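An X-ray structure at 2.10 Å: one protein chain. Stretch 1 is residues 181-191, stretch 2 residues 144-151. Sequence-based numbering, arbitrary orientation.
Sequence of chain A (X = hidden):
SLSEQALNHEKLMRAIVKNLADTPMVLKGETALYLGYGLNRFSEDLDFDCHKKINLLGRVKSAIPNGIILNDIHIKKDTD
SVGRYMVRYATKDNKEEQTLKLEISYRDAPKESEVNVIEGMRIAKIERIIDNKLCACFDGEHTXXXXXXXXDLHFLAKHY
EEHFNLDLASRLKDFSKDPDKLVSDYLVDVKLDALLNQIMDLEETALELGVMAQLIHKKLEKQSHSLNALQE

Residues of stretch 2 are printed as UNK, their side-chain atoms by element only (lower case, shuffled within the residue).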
# COMPACT_ATOMS: atom_id res chain seq x y z
N LYS A 181 11.71 -19.34 -7.86
CA LYS A 181 10.48 -19.07 -8.60
C LYS A 181 10.13 -17.58 -8.54
O LYS A 181 9.72 -16.97 -9.53
CB LYS A 181 9.33 -19.90 -8.04
CG LYS A 181 7.99 -19.73 -8.76
CD LYS A 181 6.86 -20.39 -7.97
CE LYS A 181 5.50 -20.14 -8.61
NZ LYS A 181 5.30 -18.69 -8.91
N LEU A 182 10.32 -16.99 -7.36
CA LEU A 182 10.06 -15.56 -7.18
C LEU A 182 10.97 -14.73 -8.09
O LEU A 182 10.53 -13.78 -8.72
CB LEU A 182 10.29 -15.16 -5.72
CG LEU A 182 9.32 -15.67 -4.66
CD1 LEU A 182 9.80 -15.24 -3.27
CD2 LEU A 182 7.90 -15.17 -4.92
N VAL A 183 12.24 -15.11 -8.15
CA VAL A 183 13.17 -14.39 -9.01
C VAL A 183 12.71 -14.51 -10.46
O VAL A 183 12.58 -13.50 -11.17
CB VAL A 183 14.61 -14.91 -8.83
CG1 VAL A 183 15.56 -14.17 -9.75
CG2 VAL A 183 15.04 -14.72 -7.39
N SER A 184 12.42 -15.74 -10.89
CA SER A 184 11.91 -16.00 -12.23
C SER A 184 10.64 -15.19 -12.51
O SER A 184 10.52 -14.54 -13.55
CB SER A 184 11.64 -17.49 -12.43
OG SER A 184 10.65 -17.69 -13.42
N ASP A 185 9.71 -15.20 -11.56
CA ASP A 185 8.46 -14.46 -11.75
C ASP A 185 8.63 -12.94 -11.84
O ASP A 185 7.90 -12.28 -12.58
CB ASP A 185 7.46 -14.80 -10.65
CG ASP A 185 6.97 -16.23 -10.74
OD1 ASP A 185 7.26 -16.89 -11.76
OD2 ASP A 185 6.28 -16.68 -9.80
N TYR A 186 9.59 -12.38 -11.11
CA TYR A 186 9.63 -10.92 -10.95
C TYR A 186 10.77 -10.19 -11.64
O TYR A 186 10.73 -8.96 -11.73
CB TYR A 186 9.64 -10.55 -9.46
CG TYR A 186 8.34 -10.83 -8.75
CD1 TYR A 186 7.18 -10.14 -9.09
CD2 TYR A 186 8.29 -11.75 -7.71
CE1 TYR A 186 5.98 -10.38 -8.41
CE2 TYR A 186 7.09 -11.99 -7.04
CZ TYR A 186 5.95 -11.31 -7.40
OH TYR A 186 4.76 -11.55 -6.73
N LEU A 187 11.78 -10.92 -12.10
CA LEU A 187 13.00 -10.26 -12.60
C LEU A 187 12.75 -9.24 -13.71
O LEU A 187 13.33 -8.14 -13.69
CB LEU A 187 14.06 -11.28 -13.03
CG LEU A 187 15.42 -10.60 -13.28
CD1 LEU A 187 15.81 -9.76 -12.10
CD2 LEU A 187 16.51 -11.61 -13.58
N VAL A 188 11.88 -9.58 -14.66
CA VAL A 188 11.57 -8.64 -15.75
C VAL A 188 10.89 -7.39 -15.21
O VAL A 188 11.28 -6.26 -15.54
CB VAL A 188 10.67 -9.29 -16.83
CG1 VAL A 188 10.11 -8.21 -17.78
CG2 VAL A 188 11.45 -10.35 -17.61
N ASP A 189 9.88 -7.58 -14.37
CA ASP A 189 9.13 -6.46 -13.82
C ASP A 189 10.04 -5.55 -12.99
O ASP A 189 9.99 -4.34 -13.13
CB ASP A 189 7.94 -6.95 -12.99
CG ASP A 189 6.93 -5.84 -12.73
OD1 ASP A 189 6.56 -5.14 -13.71
OD2 ASP A 189 6.53 -5.66 -11.55
N VAL A 190 10.91 -6.14 -12.16
CA VAL A 190 11.86 -5.32 -11.38
C VAL A 190 12.69 -4.39 -12.26
O VAL A 190 12.76 -3.18 -12.01
CB VAL A 190 12.86 -6.18 -10.56
CG1 VAL A 190 13.96 -5.29 -10.00
CG2 VAL A 190 12.15 -6.90 -9.44
N LYS A 191 13.33 -4.94 -13.30
CA LYS A 191 14.22 -4.14 -14.14
C LYS A 191 13.48 -3.02 -14.88
O LYS A 191 14.06 -1.97 -15.17
CB LYS A 191 14.96 -5.04 -15.13
CG LYS A 191 15.75 -6.16 -14.46
CD LYS A 191 16.84 -5.61 -13.53
CE LYS A 191 17.50 -6.73 -12.72
NZ LYS A 191 18.28 -6.23 -11.53
N UNK A 144 -1.93 -11.07 -9.46
CA UNK A 144 -1.15 -10.30 -10.41
C UNK A 144 0.33 -10.62 -10.22
O UNK A 144 0.70 -11.39 -9.32
c UNK A 144 -1.09 -8.33 -8.81
n UNK A 144 -0.86 -5.09 -5.49
c UNK A 144 -1.38 -8.81 -10.22
c UNK A 144 -0.99 -6.81 -8.74
c UNK A 144 -1.27 -5.43 -6.71
n UNK A 144 -2.33 -4.83 -7.24
n UNK A 144 -0.62 -6.36 -7.40
N UNK A 145 1.17 -10.02 -11.06
CA UNK A 145 2.60 -10.28 -11.03
C UNK A 145 3.33 -8.95 -11.08
O UNK A 145 3.71 -8.47 -12.15
c UNK A 145 4.53 -11.44 -12.17
o UNK A 145 2.33 -12.45 -12.10
c UNK A 145 3.02 -11.19 -12.20
N UNK A 146 3.50 -8.35 -9.90
CA UNK A 146 4.13 -7.03 -9.79
C UNK A 146 5.16 -7.08 -8.67
O UNK A 146 4.83 -7.44 -7.53
n UNK A 146 2.94 -4.11 -14.21
c UNK A 146 3.01 -5.10 -11.93
c UNK A 146 3.08 -5.95 -9.54
c UNK A 146 2.13 -4.73 -13.12
c UNK A 146 2.19 -5.63 -10.75
N UNK A 147 6.39 -6.72 -8.99
CA UNK A 147 7.49 -6.89 -8.06
C UNK A 147 7.29 -6.09 -6.76
O UNK A 147 7.84 -6.44 -5.71
c UNK A 147 8.79 -6.52 -8.73
N UNK A 148 6.51 -5.01 -6.85
CA UNK A 148 6.19 -4.20 -5.67
C UNK A 148 5.57 -5.03 -4.57
O UNK A 148 5.77 -4.74 -3.39
c UNK A 148 4.87 -1.10 -7.57
c UNK A 148 5.23 -3.08 -6.05
n UNK A 148 3.74 1.12 -8.98
n UNK A 148 5.54 -0.30 -8.60
c UNK A 148 5.89 -1.99 -6.86
c UNK A 148 4.98 0.73 -9.25
n UNK A 148 5.69 1.37 -10.17
N UNK A 149 4.81 -6.06 -4.94
CA UNK A 149 4.19 -6.92 -3.94
C UNK A 149 5.27 -7.63 -3.12
O UNK A 149 5.14 -7.79 -1.90
o UNK A 149 1.46 -7.91 -6.18
c UNK A 149 2.06 -7.28 -5.27
c UNK A 149 3.27 -7.94 -4.61
o UNK A 149 1.73 -6.14 -4.89
N UNK A 150 6.33 -8.05 -3.80
CA UNK A 150 7.43 -8.72 -3.12
C UNK A 150 8.20 -7.75 -2.23
O UNK A 150 8.47 -8.05 -1.06
c UNK A 150 10.43 -10.68 -4.63
c UNK A 150 8.38 -9.35 -4.15
c UNK A 150 9.58 -10.07 -3.54
c UNK A 150 9.13 -11.15 -2.55
N UNK A 151 8.54 -6.59 -2.78
CA UNK A 151 9.24 -5.56 -2.02
C UNK A 151 8.47 -5.23 -0.74
O UNK A 151 9.03 -5.18 0.36
c UNK A 151 10.14 -3.19 -2.21
c UNK A 151 11.67 -1.15 -1.00
c UNK A 151 9.58 -2.36 -1.24
c UNK A 151 10.33 -1.34 -0.63
c UNK A 151 9.33 -4.29 -2.86
c UNK A 151 12.25 -1.98 -1.96
c UNK A 151 11.48 -2.99 -2.57
O HOH W 1 2.71 -9.68 -7.52

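Position 144 carries seven side-chain atoms: three carbons in a row, a nitrogen, and then a carbon bearing two further nitrogens. That guanidinium pattern identifies Arg144. Its side chain stays at least 7.0 Å from stretch 1 and is directed instead at position 149.

At position 145 there are three side-chain atoms, one carbon that carries an oxygen and a second carbon. Nothing but a beta-branched hydroxyl residue fits, so this is Thr145. Its methyl CG2 lies 3.5 Å from the backbone O of Asp185, while the backbone C of Thr145 sits at the edge of the Tyr186 ring, 4.0 Å from CE1.

Position 146 has four carbons in an unbranched row ending in nitrogen, which makes it Lys146. Although its CA-to-CB bond points away from stretch 1, the chain passes close to Asp189, with CD 3.6 Å from OD2 of that residue. The terminal NZ makes a long salt bridge of 3.8 Å to Asp189 OD1. The backbone takes part as well, since Lys146 O is 3.3 Å from Tyr186 CE1.

A single carbon is all that position 147 possesses beyond its backbone: Ala147. The small side chain packs against Val190, with Ala147 CB 3.5 Å from Val190 CG2, and against Tyr186, with Ala147 CB 4.0 Å from Tyr186 CD1. Its CA is closer still to the ring, 3.4 Å from Tyr186 CD1, and the two CA atoms, of Ala147 and Tyr186, are just 5.4 Å apart. The backbone N of Ala147 donates a nearly straight hydrogen bond to Asp189 OD2 (2.8 Å, 168°).

Position 148 repeats the pattern of three carbons, a nitrogen and a carbon with two nitrogens, and is therefore Arg148. Its CA-to-CB bond points away, and the side chain comes no nearer than 6.0 Å to stretch 1.

Two carbons, the second carrying two oxygens, mark position 149 as Asp149. It touches stretch 1 lightly, CB to Tyr186 OH at 4.4 Å. Its carboxylate receives both Arg144 NE at OD2 and Arg144 NH2 at OD1, each at 2.9 Å, in a salt bridge that ties the loop to the helix.

Position 150 holds four carbons forked at the second, and that fork, one carbon beyond CB, identifies Leu150. Its CB lies over one face of the Tyr186 ring; CD2 is 3.9 Å from Tyr186 CD2, and CD1 is 4.2 Å from Leu182 CD1.

Position 151 shows one carbon followed by a six-carbon ring, hence Phe151, whose side chain is out of reach of stretch 1.

The contact centres on Tyr186, whose ring packs against Ala147 and Leu150. Leu182 and Val190, one helical turn before and after it, extend this apolar patch. Beside it, Asp189 anchors the backbone of Ala147. A water reinforces the join, lying 2.9 Å from Tyr186 OH, accepting from Lys146 N at 2.8 Å and donating to Asp149 OD2 at 2.5 Å.

Stretch 2 (144-151) RTKARDLF
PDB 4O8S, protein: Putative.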